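Local coordinates for Xaa-Pro dipeptidase (Pyrococcus horikoshii, PDB 1WY2), which probably splits dipeptides that carry proline at the C-terminal position and a nonpolar residue at the N-terminal one, as a metal-dependent homodimeric peptidase, at residues N28-Y33 with G92-L97. Residues are numbered along the deposited sequence; the frame is centred on the assembly and turned at random.
Sequences NPNVYY and GIESSL. With GOL (glycerol), chain G.
Asn30 and Glu94 meet amide to carboxylate in the creatinase/prolidase N-terminal domain, a worked example of how one buried polar pair can join helix 28-35 to the type I turn, Glu94 to Leu97, that follows strand 90-93. ND2 of Asn30 donates to OE2 of Glu94 over 2.8 Å, nearly straight at 166°. The acceptor lies close to the amide plane, whereas the donor reaches the anti side of OE2, somewhat out of the carboxylate plane; the two flat groups are turned 47° apart. Beside the pair sits a glycerol, probably from the crystallisation liquor, bridging the segments: Asn30 ND2 also donates to its O2 at 3.0 Å, and Ser95 N to its O3 at 3.1 Å. Glu94 turns CG anti to its carbonyl carbon (chi1 -59°), and the chain then runs extended toward the helix. Around this pair, the backbone N atoms of Ala26 and Lys27 bind OE1 and OE2 respectively, so both carboxylate oxygens are held just ahead of helix 28-35. Were Asn30 an alanine, OE2 would probably lose the donor that comes from the helix, and Arg125 NH1 its acceptor here. On the amide's other arm, Arg125 NH1 of helix 118-125 donates to Asn30 OD1 and thereby helps fix the amide's rotation.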
ATOM      1  N   ASN A  28      -4.829  -8.864   4.567  1.00 21.21           N
ATOM      2  CA  ASN A  28      -5.913  -8.716   3.598  1.00 23.62           C
ATOM      3  C   ASN A  28      -5.999  -9.755   2.486  1.00 22.69           C
ATOM      4  O   ASN A  28      -7.058 -10.353   2.270  1.00 21.72           O
ATOM      5  CB  ASN A  28      -5.879  -7.318   2.979  1.00 26.94           C
ATOM      6  CG  ASN A  28      -5.987  -6.226   4.018  1.00 32.79           C
ATOM      7  OD1 ASN A  28      -6.799  -6.311   4.940  1.00 35.45           O
ATOM      8  ND2 ASN A  28      -5.171  -5.188   3.875  1.00 36.62           N
ATOM      9  N   PRO A  29      -4.900  -9.976   1.746  1.00 22.54           N
ATOM     10  CA  PRO A  29      -4.980 -10.976   0.676  1.00 20.74           C
ATOM     11  C   PRO A  29      -5.329 -12.375   1.187  1.00 20.03           C
ATOM     12  O   PRO A  29      -6.070 -13.111   0.531  1.00 18.40           O
ATOM     13  CB  PRO A  29      -3.595 -10.906   0.023  1.00 22.35           C
ATOM     14  CG  PRO A  29      -2.711 -10.407   1.126  1.00 25.20           C
ATOM     15  CD  PRO A  29      -3.564  -9.357   1.793  1.00 22.93           C
ATOM     16  N   ASN A  30      -4.810 -12.737   2.357  1.00 18.14           N
ATOM     17  CA  ASN A  30      -5.100 -14.051   2.924  1.00 16.90           C
ATOM     18  C   ASN A  30      -6.527 -14.138   3.446  1.00 17.61           C
ATOM     19  O   ASN A  30      -7.173 -15.183   3.335  1.00 16.83           O
ATOM     20  CB  ASN A  30      -4.105 -14.389   4.038  1.00 17.75           C
ATOM     21  CG  ASN A  30      -2.702 -14.589   3.508  1.00 19.07           C
ATOM     22  OD1 ASN A  30      -2.525 -15.084   2.398  1.00 17.63           O
ATOM     23  ND2 ASN A  30      -1.702 -14.222   4.298  1.00 19.22           N
ATOM     24  N   VAL A  31      -7.024 -13.050   4.020  1.00 17.10           N
ATOM     25  CA  VAL A  31      -8.393 -13.050   4.522  1.00 17.91           C
ATOM     26  C   VAL A  31      -9.336 -13.250   3.341  1.00 18.92           C
ATOM     27  O   VAL A  31     -10.310 -13.997   3.427  1.00 19.44           O
ATOM     28  CB  VAL A  31      -8.733 -11.727   5.233  1.00 18.63           C
ATOM     29  CG1 VAL A  31     -10.220 -11.683   5.580  1.00 18.99           C
ATOM     30  CG2 VAL A  31      -7.896 -11.600   6.488  1.00 20.42           C
ATOM     31  N   TYR A  32      -9.038 -12.585   2.228  1.00 18.67           N
ATOM     32  CA  TYR A  32      -9.868 -12.713   1.035  1.00 19.46           C
ATOM     33  C   TYR A  32      -9.751 -14.117   0.454  1.00 17.39           C
ATOM     34  O   TYR A  32     -10.750 -14.741   0.082  1.00 17.11           O
ATOM     35  CB  TYR A  32      -9.444 -11.702  -0.034  1.00 19.29           C
ATOM     36  CG  TYR A  32     -10.201 -11.890  -1.330  1.00 20.12           C
ATOM     37  CD1 TYR A  32     -11.545 -11.536  -1.427  1.00 22.18           C
ATOM     38  CD2 TYR A  32      -9.598 -12.499  -2.433  1.00 19.65           C
ATOM     39  CE1 TYR A  32     -12.274 -11.789  -2.585  1.00 22.52           C
ATOM     40  CE2 TYR A  32     -10.322 -12.758  -3.600  1.00 20.55           C
ATOM     41  CZ  TYR A  32     -11.659 -12.402  -3.664  1.00 22.25           C
ATOM     42  OH  TYR A  32     -12.393 -12.675  -4.802  1.00 24.70           O
ATOM     43  N   TYR A  33      -8.521 -14.611   0.377  1.00 16.56           N
ATOM     44  CA  TYR A  33      -8.270 -15.933  -0.180  1.00 16.73           C
ATOM     45  C   TYR A  33      -9.070 -17.014   0.536  1.00 18.04           C
ATOM     46  O   TYR A  33      -9.660 -17.887  -0.093  1.00 19.76           O
ATOM     47  CB  TYR A  33      -6.784 -16.273  -0.080  1.00 16.92           C
ATOM     48  CG  TYR A  33      -6.397 -17.552  -0.793  1.00 17.48           C
ATOM     49  CD1 TYR A  33      -6.367 -17.615  -2.186  1.00 18.04           C
ATOM     50  CD2 TYR A  33      -6.045 -18.695  -0.074  1.00 17.48           C
ATOM     51  CE1 TYR A  33      -5.991 -18.785  -2.848  1.00 17.43           C
ATOM     52  CE2 TYR A  33      -5.670 -19.869  -0.724  1.00 18.62           C
ATOM     53  CZ  TYR A  33      -5.644 -19.907  -2.110  1.00 18.53           C
ATOM     54  OH  TYR A  33      -5.278 -21.067  -2.756  1.00 19.74           O
ATOM     55  N   GLY A  92      -0.980 -20.222  15.555  1.00 21.29           N
ATOM     56  CA  GLY A  92      -0.285 -20.146  14.281  1.00 20.39           C
ATOM     57  C   GLY A  92      -0.535 -18.772  13.685  1.00 18.93           C
ATOM     58  O   GLY A  92      -1.678 -18.318  13.653  1.00 19.62           O
ATOM     59  N   ILE A  93       0.520 -18.108  13.215  1.00 18.98           N
ATOM     60  CA  ILE A  93       0.378 -16.769  12.647  1.00 18.57           C
ATOM     61  C   ILE A  93       1.163 -16.555  11.356  1.00 17.95           C
ATOM     62  O   ILE A  93       2.077 -17.315  11.033  1.00 18.38           O
ATOM     63  CB  ILE A  93       0.823 -15.675  13.655  1.00 18.42           C
ATOM     64  CG1 ILE A  93       2.293 -15.877  14.036  1.00 19.62           C
ATOM     65  CG2 ILE A  93      -0.060 -15.718  14.903  1.00 20.91           C
ATOM     66  CD1 ILE A  93       2.888 -14.700  14.808  1.00 21.36           C
ATOM     67  N   GLU A  94       0.788 -15.511  10.621  1.00 18.57           N
ATOM     68  CA  GLU A  94       1.450 -15.159   9.365  1.00 18.51           C
ATOM     69  C   GLU A  94       2.769 -14.451   9.660  1.00 18.83           C
ATOM     70  O   GLU A  94       2.906 -13.776  10.678  1.00 19.86           O
ATOM     71  CB  GLU A  94       0.572 -14.215   8.550  1.00 17.85           C
ATOM     72  CG  GLU A  94      -0.797 -14.758   8.195  1.00 19.74           C
ATOM     73  CD  GLU A  94      -1.819 -13.651   8.051  1.00 20.37           C
ATOM     74  OE1 GLU A  94      -2.045 -12.922   9.045  1.00 22.11           O
ATOM     75  OE2 GLU A  94      -2.396 -13.501   6.955  1.00 21.11           O
ATOM     76  N   SER A  95       3.729 -14.589   8.755  1.00 18.83           N
ATOM     77  CA  SER A  95       5.027 -13.950   8.937  1.00 21.35           C
ATOM     78  C   SER A  95       4.912 -12.432   8.852  1.00 21.03           C
ATOM     79  O   SER A  95       5.857 -11.713   9.177  1.00 21.74           O
ATOM     80  CB  SER A  95       6.010 -14.452   7.880  1.00 22.00           C
ATOM     81  OG  SER A  95       6.267 -15.836   8.049  0.50 21.63           O
ATOM     82  N   SER A  96       3.748 -11.952   8.427  1.00 19.30           N
ATOM     83  CA  SER A  96       3.506 -10.521   8.289  1.00 20.45           C
ATOM     84  C   SER A  96       2.890  -9.870   9.531  1.00 20.04           C
ATOM     85  O   SER A  96       2.789  -8.646   9.600  1.00 20.00           O
ATOM     86  CB  SER A  96       2.591 -10.271   7.091  1.00 22.01           C
ATOM     87  OG  SER A  96       1.395 -11.028   7.205  1.00 21.31           O
ATOM     88  N   LEU A  97       2.482 -10.677  10.505  1.00 19.73           N
ATOM     89  CA  LEU A  97       1.861 -10.127  11.709  1.00 20.35           C
ATOM     90  C   LEU A  97       2.848  -9.221  12.442  1.00 20.91           C
ATOM     91  O   LEU A  97       3.948  -9.643  12.793  1.00 20.59           O
ATOM     92  CB  LEU A  97       1.387 -11.251  12.632  1.00 21.87           C
ATOM     93  CG  LEU A  97       0.238 -10.845  13.560  1.00 21.66           C
ATOM     94  CD1 LEU A  97      -0.974 -10.454  12.719  1.00 21.38           C
ATOM     95  CD2 LEU A  97      -0.104 -11.994  14.497  1.00 21.28           C
TER
HETATM   96  C1  GOL G1401       3.081 -13.461   4.435  1.00 34.18           C
HETATM   97  O1  GOL G1401       2.938 -12.094   4.075  1.00 31.66           O
HETATM   98  C2  GOL G1401       1.727 -14.164   4.518  1.00 32.37           C
HETATM   99  O2  GOL G1401       1.065 -14.086   3.251  1.00 31.16           O
HETATM  100  C3  GOL G1401       1.913 -15.633   4.903  1.00 32.91           C
HETATM  101  O3  GOL G1401       2.567 -15.771   6.154  1.00 32.36           O